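Local coordinates for protein split-Soret cytochrome c (Desulfovibrio desulfuricans, PDB 1H21) that carries electrons as a dimeric di-heme cytochrome c with an iron-sulfur centre, and may take part in sulfate reduction, at residues 83-88 and 143-148. Sequence-based numbering, arbitrary orientation.
Sequences GTICGA and DSVLCH. Unlike the reference sequence in segment 83-88: Cys-86 (reference Tyr). With HEC (heme c), chain H.
Ile-85 and Leu-146 form a single antiparallel beta bridge, a non-hydrogen-bonded pair, where the leads into helices 87-99 and 147-158 meet, between the iron-sulfur site and a heme. Two hydrogen bonds flank the bridge. Cys-86 N donates to Val-145 O (3.0 Å), and Cys-147 N donates to Thr-84 O (2.6 Å). Thr-84 O also receives a CA-H...O contact from Leu-146. Gly-83 O takes His-148 N at 2.9 Å. Thus the amides of Cys-147 and His-148, in the first turn of their helix, are both satisfied by the other segment. Leu-146, the N-cap residue, donates its N-H to Ser-144 OG (3.0 Å), an ST turn. Thr-84 OG1 hydrogen-bonds to Gly-78 O. Cys-86 SG and Cys-147 SG lie 3.2 Å apart. Both residues are inferred ligands of a probable [2Fe-2S] cluster, with Cys-44 and Cys-171. Cys-86 differs from the reference sequence. CG of His-148 is anti to the backbone N (chi1 170°), and the ring reaches the heme iron from there. His-148 ND1 hydrogen-bonds to Lys-224 O of the second subunit, and His-233 of that subunit is the other axial ligand. His-148 NE2 binds the heme iron at 2.0 Å.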
ATOM      1  N   GLY A  83       7.345   0.521  -5.820  1.00 20.18           N
ATOM      2  CA  GLY A  83       7.895   1.422  -4.826  1.00 18.07           C
ATOM      3  C   GLY A  83       6.924   2.312  -4.075  1.00 21.41           C
ATOM      4  O   GLY A  83       7.272   3.418  -3.678  1.00 23.82           O
ATOM      5  N   THR A  84       5.706   1.852  -3.848  1.00 24.66           N
ATOM      6  CA  THR A  84       4.742   2.671  -3.112  1.00 25.15           C
ATOM      7  C   THR A  84       4.946   2.456  -1.598  1.00 25.56           C
ATOM      8  O   THR A  84       6.072   2.540  -1.110  1.00 26.25           O
ATOM      9  CB  THR A  84       3.253   2.406  -3.571  1.00 26.25           C
ATOM     10  OG1 THR A  84       2.837   1.070  -3.225  1.00 20.84           O
ATOM     11  CG2 THR A  84       3.114   2.607  -5.102  1.00 18.53           C
ATOM     12  N   ILE A  85       3.881   2.166  -0.860  1.00 22.78           N
ATOM     13  CA  ILE A  85       3.978   1.946   0.572  1.00 22.92           C
ATOM     14  C   ILE A  85       5.019   0.866   0.885  1.00 24.51           C
ATOM     15  O   ILE A  85       5.075  -0.159   0.194  1.00 25.79           O
ATOM     16  CB  ILE A  85       2.592   1.518   1.135  1.00 22.76           C
ATOM     17  CG1 ILE A  85       2.666   1.259   2.644  1.00 28.49           C
ATOM     18  CG2 ILE A  85       2.115   0.276   0.434  1.00 21.85           C
ATOM     19  CD1 ILE A  85       3.083   2.451   3.474  1.00 26.13           C
ATOM     20  N   CYS A  86       5.880   1.107   1.876  1.00 27.60           N
ATOM     21  CA  CYS A  86       6.852   0.085   2.247  1.00 31.07           C
ATOM     22  C   CYS A  86       6.124  -1.142   2.790  1.00 27.73           C
ATOM     23  O   CYS A  86       5.312  -1.043   3.708  1.00 29.00           O
ATOM     24  CB  CYS A  86       7.886   0.632   3.225  1.00 34.12           C
ATOM     25  SG  CYS A  86       9.502   0.817   2.382  1.00 49.80           S
ATOM     26  N   GLY A  87       6.338  -2.275   2.131  1.00 28.07           N
ATOM     27  CA  GLY A  87       5.674  -3.515   2.498  1.00 32.55           C
ATOM     28  C   GLY A  87       5.655  -3.888   3.969  1.00 35.19           C
ATOM     29  O   GLY A  87       4.662  -4.415   4.482  1.00 34.55           O
ATOM     30  N   ALA A  88       6.774  -3.660   4.647  1.00 35.08           N
ATOM     31  CA  ALA A  88       6.854  -3.980   6.062  1.00 30.54           C
ATOM     32  C   ALA A  88       5.819  -3.173   6.815  1.00 29.03           C
ATOM     33  O   ALA A  88       5.143  -3.692   7.705  1.00 32.42           O
ATOM     34  CB  ALA A  88       8.238  -3.681   6.592  1.00 31.91           C
ATOM     35  N   ASP A 143      12.098   9.944   6.026  1.00 34.19           N
ATOM     36  CA  ASP A 143      11.142  11.053   6.002  1.00 33.01           C
ATOM     37  C   ASP A 143      10.030  10.689   5.007  1.00 30.13           C
ATOM     38  O   ASP A 143       9.309  11.540   4.490  1.00 27.64           O
ATOM     39  CB  ASP A 143      11.818  12.381   5.635  1.00 38.63           C
ATOM     40  CG  ASP A 143      10.872  13.602   5.776  1.00 41.77           C
ATOM     41  OD1 ASP A 143       9.910  13.573   6.582  1.00 39.17           O
ATOM     42  OD2 ASP A 143      11.115  14.614   5.079  1.00 49.55           O
ATOM     43  N   SER A 144       9.904   9.389   4.748  1.00 31.25           N
ATOM     44  CA  SER A 144       8.905   8.875   3.829  1.00 32.49           C
ATOM     45  C   SER A 144       8.575   7.431   4.129  1.00 31.66           C
ATOM     46  O   SER A 144       9.440   6.604   4.384  1.00 34.48           O
ATOM     47  CB  SER A 144       9.351   8.996   2.358  1.00 37.99           C
ATOM     48  OG  SER A 144       8.393   8.443   1.441  1.00 35.34           O
ATOM     49  N   VAL A 145       7.286   7.161   4.057  1.00 30.10           N
ATOM     50  CA  VAL A 145       6.693   5.869   4.280  1.00 27.49           C
ATOM     51  C   VAL A 145       6.689   5.109   2.939  1.00 27.45           C
ATOM     52  O   VAL A 145       6.480   3.888   2.888  1.00 29.83           O
ATOM     53  CB  VAL A 145       5.291   6.149   4.851  1.00 28.30           C
ATOM     54  CG1 VAL A 145       4.277   5.206   4.334  1.00 39.93           C
ATOM     55  CG2 VAL A 145       5.348   6.144   6.370  1.00 29.27           C
ATOM     56  N   LEU A 146       7.035   5.831   1.874  1.00 27.87           N
ATOM     57  CA  LEU A 146       7.075   5.291   0.525  1.00 26.69           C
ATOM     58  C   LEU A 146       8.408   4.639   0.227  1.00 26.86           C
ATOM     59  O   LEU A 146       9.445   5.258   0.417  1.00 28.26           O
ATOM     60  CB  LEU A 146       6.804   6.408  -0.482  1.00 22.64           C
ATOM     61  CG  LEU A 146       5.413   7.045  -0.413  1.00 26.68           C
ATOM     62  CD1 LEU A 146       5.261   8.085  -1.506  1.00 19.47           C
ATOM     63  CD2 LEU A 146       4.335   5.949  -0.522  1.00 18.01           C
ATOM     64  N   CYS A 147       8.362   3.391  -0.234  1.00 29.16           N
ATOM     65  CA  CYS A 147       9.528   2.583  -0.601  1.00 31.05           C
ATOM     66  C   CYS A 147      10.486   3.247  -1.601  1.00 31.62           C
ATOM     67  O   CYS A 147      11.706   3.149  -1.466  1.00 32.42           O
ATOM     68  CB  CYS A 147       9.029   1.282  -1.215  1.00 35.98           C
ATOM     69  SG  CYS A 147       9.826  -0.190  -0.673  1.00 52.11           S
ATOM     70  N   HIS A 148       9.939   3.887  -2.633  1.00 33.21           N
ATOM     71  CA  HIS A 148      10.780   4.545  -3.626  1.00 32.13           C
ATOM     72  C   HIS A 148      11.675   5.572  -2.985  1.00 32.04           C
ATOM     73  O   HIS A 148      12.872   5.596  -3.256  1.00 35.66           O
ATOM     74  CB  HIS A 148       9.990   5.263  -4.723  1.00 31.16           C
ATOM     75  CG  HIS A 148      10.861   6.129  -5.592  1.00 29.16           C
ATOM     76  ND1 HIS A 148      11.802   5.641  -6.466  1.00 28.12           N
ATOM     77  CD2 HIS A 148      11.010   7.477  -5.617  1.00 27.20           C
ATOM     78  CE1 HIS A 148      12.484   6.676  -6.967  1.00 25.40           C
ATOM     79  NE2 HIS A 148      12.044   7.819  -6.487  1.00 24.54           N
TER
HETATM   80 FE   HEC H1249      12.154   9.553  -7.443  1.00 31.46          FE
HETATM   81  CHA HEC H1249      14.469  10.119  -5.093  1.00 26.28           C
HETATM   82  CHB HEC H1249      14.602   8.471  -9.630  1.00 25.40           C
HETATM   83  CHC HEC H1249       9.751   8.388  -9.550  1.00 27.13           C
HETATM   84  CHD HEC H1249       9.841  11.291  -5.727  1.00 27.57           C
HETATM   85  NA  HEC H1249      14.121   9.419  -7.353  1.00 25.50           N
HETATM   86  C1A HEC H1249      14.904   9.539  -6.232  1.00 26.00           C
HETATM   87  C2A HEC H1249      16.272   9.104  -6.448  1.00 29.21           C
HETATM   88  C3A HEC H1249      16.350   8.776  -7.806  1.00 30.35           C
HETATM   89  C4A HEC H1249      14.998   8.977  -8.355  1.00 30.27           C
HETATM   90  CMA HEC H1249      17.544   8.219  -8.584  1.00 28.23           C
HETATM   91  CAA HEC H1249      17.414   9.076  -5.414  1.00 26.99           C
HETATM   92  CBA HEC H1249      18.257  10.351  -5.374  1.00 28.75           C
HETATM   93  CGA HEC H1249      17.715  11.450  -4.469  1.00 29.83           C
HETATM   94  O1A HEC H1249      17.589  12.609  -4.916  1.00 30.58           O
HETATM   95  O2A HEC H1249      17.457  11.162  -3.288  1.00 34.30           O
HETATM   96  NB  HEC H1249      12.176   8.672  -9.259  1.00 22.81           N
HETATM   97  C1B HEC H1249      13.274   8.327 -10.045  1.00 23.18           C
HETATM   98  C2B HEC H1249      12.868   7.592 -11.261  1.00 26.34           C
HETATM   99  C3B HEC H1249      11.493   7.458 -11.153  1.00 27.35           C
HETATM  100  C4B HEC H1249      11.085   8.174  -9.943  1.00 24.27           C
HETATM  101  CMB HEC H1249      13.764   7.117 -12.433  1.00 17.64           C
HETATM  102  CAB HEC H1249      10.648   6.781 -12.049  1.00 29.36           C
HETATM  103  CBB HEC H1249      10.848   5.362 -12.336  1.00 31.21           C
HETATM  104  NC  HEC H1249      10.181   9.732  -7.503  1.00 25.89           N
HETATM  105  C1C HEC H1249       9.329   9.128  -8.420  1.00 27.88           C
HETATM  106  C2C HEC H1249       7.949   9.441  -8.088  1.00 30.05           C
HETATM  107  C3C HEC H1249       7.931  10.274  -6.962  1.00 25.00           C
HETATM  108  C4C HEC H1249       9.342  10.457  -6.672  1.00 24.27           C
HETATM  109  CMC HEC H1249       6.740   8.995  -8.942  1.00 27.05           C
HETATM  110  CAC HEC H1249       6.812  10.941  -6.395  1.00 25.76           C
HETATM  111  CBC HEC H1249       5.645  10.297  -5.738  1.00 12.50           C
HETATM  112  ND  HEC H1249      12.223  10.583  -5.843  1.00 28.72           N
HETATM  113  C1D HEC H1249      11.206  11.353  -5.327  1.00 31.88           C
HETATM  114  C2D HEC H1249      11.628  11.951  -4.083  1.00 29.68           C
HETATM  115  C3D HEC H1249      12.879  11.556  -3.811  1.00 31.44           C
HETATM  116  C4D HEC H1249      13.240  10.684  -4.923  1.00 28.84           C
HETATM  117  CMD HEC H1249      10.777  12.831  -3.208  1.00 28.26           C
HETATM  118  CAD HEC H1249      13.713  11.974  -2.586  1.00 30.55           C
HETATM  119  CBD HEC H1249      14.571  13.197  -2.871  1.00 36.50           C
HETATM  120  CGD HEC H1249      15.431  13.599  -1.679  1.00 42.44           C
HETATM  121  O1D HEC H1249      16.461  12.926  -1.413  1.00 35.94           O
HETATM  122  O2D HEC H1249      15.058  14.589  -1.001  1.00 42.50           O